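Local coordinates for protein haloacid dehalogenase (Pseudomonas aeruginosa, PDB 3UMC) that probably hydrolyses the carbon-halogen bond of L-2-haloacids, as an L-2-haloacid dehalogenase of the haloacid dehalogenase-like hydrolase superfamily, at residues K173-Y179 with Y201-A206. Sequence-based numbering, arbitrary orientation.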
ATOM      1  N   LYS A 173      12.428  -2.008 -11.970  1.00 17.72           N
ATOM      2  CA  LYS A 173      12.962  -3.359 -11.875  1.00 16.56           C
ATOM      3  C   LYS A 173      13.770  -3.554 -13.151  1.00 16.66           C
ATOM      4  O   LYS A 173      13.438  -2.959 -14.165  1.00 14.38           O
ATOM      5  CB  LYS A 173      11.839  -4.384 -11.832  1.00 15.86           C
ATOM      6  CG  LYS A 173      10.948  -4.299 -10.614  1.00 16.74           C
ATOM      7  CD  LYS A 173      10.001  -5.528 -10.431  1.00 17.34           C
ATOM      8  CE  LYS A 173       8.918  -5.558 -11.469  1.00 16.90           C
ATOM      9  NZ  LYS A 173       8.009  -6.730 -11.314  1.00 16.50           N
ATOM     10  N   PRO A 174      14.813  -4.377 -13.118  1.00 16.21           N
ATOM     11  CA  PRO A 174      15.316  -5.121 -12.038  1.00 17.52           C
ATOM     12  C   PRO A 174      16.417  -4.380 -11.191  1.00 18.01           C
ATOM     13  O   PRO A 174      17.234  -5.043 -10.604  1.00 18.54           O
ATOM     14  CB  PRO A 174      15.916  -6.332 -12.749  1.00 17.66           C
ATOM     15  CG  PRO A 174      16.637  -5.642 -13.972  1.00 17.71           C
ATOM     16  CD  PRO A 174      15.570  -4.646 -14.369  1.00 18.65           C
ATOM     17  N   ASP A 175      16.404  -3.051 -11.067  1.00 18.76           N
ATOM     18  CA  ASP A 175      17.346  -2.421 -10.135  1.00 18.86           C
ATOM     19  C   ASP A 175      17.093  -3.061  -8.792  1.00 19.34           C
ATOM     20  O   ASP A 175      15.918  -3.304  -8.400  1.00 20.42           O
ATOM     21  CB  ASP A 175      17.127  -0.923 -10.015  1.00 19.15           C
ATOM     22  CG  ASP A 175      17.503  -0.180 -11.271  1.00 20.15           C
ATOM     23  OD1 ASP A 175      18.115  -0.847 -12.146  1.00 22.97           O
ATOM     24  OD2 ASP A 175      17.153   1.051 -11.408  1.00 25.86           O
ATOM     25  N   PRO A 176      18.157  -3.363  -8.081  1.00 18.44           N
ATOM     26  CA  PRO A 176      18.055  -4.031  -6.831  1.00 17.12           C
ATOM     27  C   PRO A 176      17.325  -3.230  -5.749  1.00 17.33           C
ATOM     28  O   PRO A 176      16.817  -3.816  -4.787  1.00 16.55           O
ATOM     29  CB  PRO A 176      19.492  -4.285  -6.433  1.00 18.17           C
ATOM     30  CG  PRO A 176      20.315  -3.549  -7.353  1.00 20.26           C
ATOM     31  CD  PRO A 176      19.540  -3.169  -8.538  1.00 19.13           C
ATOM     32  N   GLN A 177      17.302  -1.914  -5.885  1.00 16.24           N
ATOM     33  CA  GLN A 177      16.631  -1.053  -4.950  1.00 16.76           C
ATOM     34  C   GLN A 177      15.133  -1.381  -4.788  1.00 15.80           C
ATOM     35  O   GLN A 177      14.558  -1.143  -3.717  1.00 17.31           O
ATOM     36  CB  GLN A 177      16.836   0.400  -5.371  1.00 15.98           C
ATOM     37  CG  GLN A 177      18.291   0.898  -5.096  1.00 18.76           C
ATOM     38  CD  GLN A 177      19.248   0.667  -6.267  1.00 21.64           C
ATOM     39  OE1 GLN A 177      18.938  -0.087  -7.203  1.00 18.69           O
ATOM     40  NE2 GLN A 177      20.400   1.415  -6.277  1.00 21.63           N
ATOM     41  N   VAL A 178      14.522  -1.924  -5.836  1.00 15.36           N
ATOM     42  CA  VAL A 178      13.090  -2.222  -5.831  1.00 14.27           C
ATOM     43  C   VAL A 178      12.814  -3.363  -4.866  1.00 13.93           C
ATOM     44  O   VAL A 178      12.044  -3.227  -3.911  1.00 14.62           O
ATOM     45  CB  VAL A 178      12.541  -2.528  -7.244  1.00 14.41           C
ATOM     46  CG1 VAL A 178      11.012  -2.942  -7.148  1.00 12.33           C
ATOM     47  CG2 VAL A 178      12.726  -1.260  -8.188  1.00 14.69           C
ATOM     48  N   TYR A 179      13.511  -4.470  -5.070  1.00 13.89           N
ATOM     49  CA  TYR A 179      13.352  -5.662  -4.243  1.00 14.05           C
ATOM     50  C   TYR A 179      13.741  -5.369  -2.843  1.00 14.80           C
ATOM     51  O   TYR A 179      13.045  -5.793  -1.872  1.00 16.11           O
ATOM     52  CB  TYR A 179      14.147  -6.838  -4.798  1.00 13.03           C
ATOM     53  CG  TYR A 179      13.988  -7.026  -6.274  1.00 15.51           C
ATOM     54  CD1 TYR A 179      12.858  -7.672  -6.791  1.00 13.81           C
ATOM     55  CD2 TYR A 179      14.922  -6.466  -7.191  1.00 13.08           C
ATOM     56  CE1 TYR A 179      12.669  -7.795  -8.159  1.00 12.86           C
ATOM     57  CE2 TYR A 179      14.748  -6.610  -8.534  1.00 16.29           C
ATOM     58  CZ  TYR A 179      13.626  -7.317  -9.028  1.00 15.69           C
ATOM     59  OH  TYR A 179      13.413  -7.425 -10.390  1.00 17.70           O
ATOM     60  N   TYR A 201      13.437 -12.762 -15.966  1.00 14.23           N
ATOM     61  CA  TYR A 201      14.401 -11.714 -15.652  1.00 15.45           C
ATOM     62  C   TYR A 201      14.139 -11.158 -14.250  1.00 15.24           C
ATOM     63  O   TYR A 201      15.045 -10.813 -13.525  1.00 14.39           O
ATOM     64  CB  TYR A 201      14.397 -10.557 -16.696  1.00 15.41           C
ATOM     65  CG  TYR A 201      13.421  -9.489 -16.301  1.00 16.85           C
ATOM     66  CD1 TYR A 201      13.817  -8.457 -15.462  1.00 17.73           C
ATOM     67  CD2 TYR A 201      12.049  -9.573 -16.664  1.00 19.96           C
ATOM     68  CE1 TYR A 201      12.880  -7.485 -15.015  1.00 20.55           C
ATOM     69  CE2 TYR A 201      11.126  -8.610 -16.248  1.00 18.41           C
ATOM     70  CZ  TYR A 201      11.547  -7.574 -15.417  1.00 22.65           C
ATOM     71  OH  TYR A 201      10.667  -6.613 -14.952  1.00 26.24           O
ATOM     72  N   ASP A 202      12.872 -11.112 -13.863  1.00 14.36           N
ATOM     73  CA  ASP A 202      12.459 -10.582 -12.570  1.00 13.88           C
ATOM     74  C   ASP A 202      12.835 -11.497 -11.429  1.00 13.98           C
ATOM     75  O   ASP A 202      13.283 -11.076 -10.337  1.00 12.78           O
ATOM     76  CB  ASP A 202      10.921 -10.401 -12.609  1.00 15.83           C
ATOM     77  CG  ASP A 202      10.405  -9.312 -11.659  1.00 17.40           C
ATOM     78  OD1 ASP A 202      11.180  -8.602 -10.986  1.00 16.39           O
ATOM     79  OD2 ASP A 202       9.172  -9.190 -11.596  1.00 19.15           O
ATOM     80  N   LEU A 203      12.618 -12.787 -11.682  1.00 14.02           N
ATOM     81  CA  LEU A 203      12.886 -13.816 -10.727  1.00 14.14           C
ATOM     82  C   LEU A 203      14.439 -13.942 -10.533  1.00 13.37           C
ATOM     83  O   LEU A 203      14.927 -14.220  -9.457  1.00 11.42           O
ATOM     84  CB  LEU A 203      12.271 -15.093 -11.245  1.00 12.92           C
ATOM     85  CG  LEU A 203      10.733 -15.154 -11.285  1.00 15.02           C
ATOM     86  CD1 LEU A 203      10.373 -16.522 -11.782  1.00  8.35           C
ATOM     87  CD2 LEU A 203      10.109 -14.953  -9.861  1.00  9.06           C
ATOM     88  N   LYS A 204      15.172 -13.765 -11.601  1.00 14.46           N
ATOM     89  CA  LYS A 204      16.643 -13.879 -11.563  1.00 15.95           C
ATOM     90  C   LYS A 204      17.207 -12.769 -10.663  1.00 15.87           C
ATOM     91  O   LYS A 204      18.042 -13.030  -9.768  1.00 15.09           O
ATOM     92  CB  LYS A 204      17.171 -13.822 -12.996  1.00 17.64           C
ATOM     93  CG  LYS A 204      18.751 -13.852 -13.156  1.00 21.81           C
ATOM     94  CD  LYS A 204      19.148 -13.312 -14.501  1.00 27.05           C
ATOM     95  CE  LYS A 204      20.690 -13.214 -14.705  1.00 32.63           C
ATOM     96  NZ  LYS A 204      21.520 -13.251 -13.422  1.00 32.78           N
ATOM     97  N   ALA A 205      16.711 -11.538 -10.857  1.00 16.35           N
ATOM     98  CA  ALA A 205      17.145 -10.416 -10.007  1.00 16.41           C
ATOM     99  C   ALA A 205      16.769 -10.617  -8.527  1.00 16.79           C
ATOM    100  O   ALA A 205      17.587 -10.393  -7.669  1.00 17.26           O
ATOM    101  CB  ALA A 205      16.616  -9.089 -10.543  1.00 15.84           C
ATOM    102  N   ALA A 206      15.551 -11.106  -8.231  1.00 15.42           N
ATOM    103  CA  ALA A 206      15.080 -11.366  -6.853  1.00 14.01           C
ATOM    104  C   ALA A 206      15.910 -12.448  -6.169  1.00 13.81           C
ATOM    105  O   ALA A 206      16.269 -12.354  -4.973  1.00 11.80           O
ATOM    106  CB  ALA A 206      13.528 -11.781  -6.862  1.00 12.74           C
TER
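Tyr-201, in the first turn of helix 200-208, turns the edge of its ring to Pro-174, with CE1 4.0 Å from the proline CB, and sets its OH close to the aliphatic part of Lys-173. The proline follows a cis peptide bond, and its ring crosses the tyrosine at about a right angle. Asp-202 CB lies over one face of the same tyrosine ring. With CG swung anti to its backbone N (chi1 -153°), Asp-202 brings its carboxylate to 173-179, where each oxygen finds its own partner. OD2 forms a salt bridge with Lys-173 NZ, accepting its hydrogen bond at 2.7 Å, on the syn side but 31° out of the carboxylate plane. OD1 accepts a 2.6 Å hydrogen bond from Tyr-179 OH, nearly in line with its C-O bond, the phenol ring and carboxylate being inclined by 55°. One turn on, the Ala-205 methyl packs into the angle between Pro-174 CB (3.6 Å) and Tyr-179 CE2 (3.7 Å). Ala-206 follows with its backbone N over the centre of that ring, while its CB packs against CD1 at 4.2 Å. The loop before helix 176-186 and the start of that helix thereby pack on helix 200-208, whose Asp-202 and Ala-206 rest on Leu-195 of strand 193-197 in the Rossmann-like core. Lys-173 NZ also bridges to Asp-28, probably the nucleophile, as the first aspartate of the family's DxxGT motif. With both oxygens engaged, the Asp-202 carboxylate is fixed in rotation and positions the lysine ammonium beside Asp-28, consistent with the conserved motif lysine of haloacid dehalogenase-like enzymes.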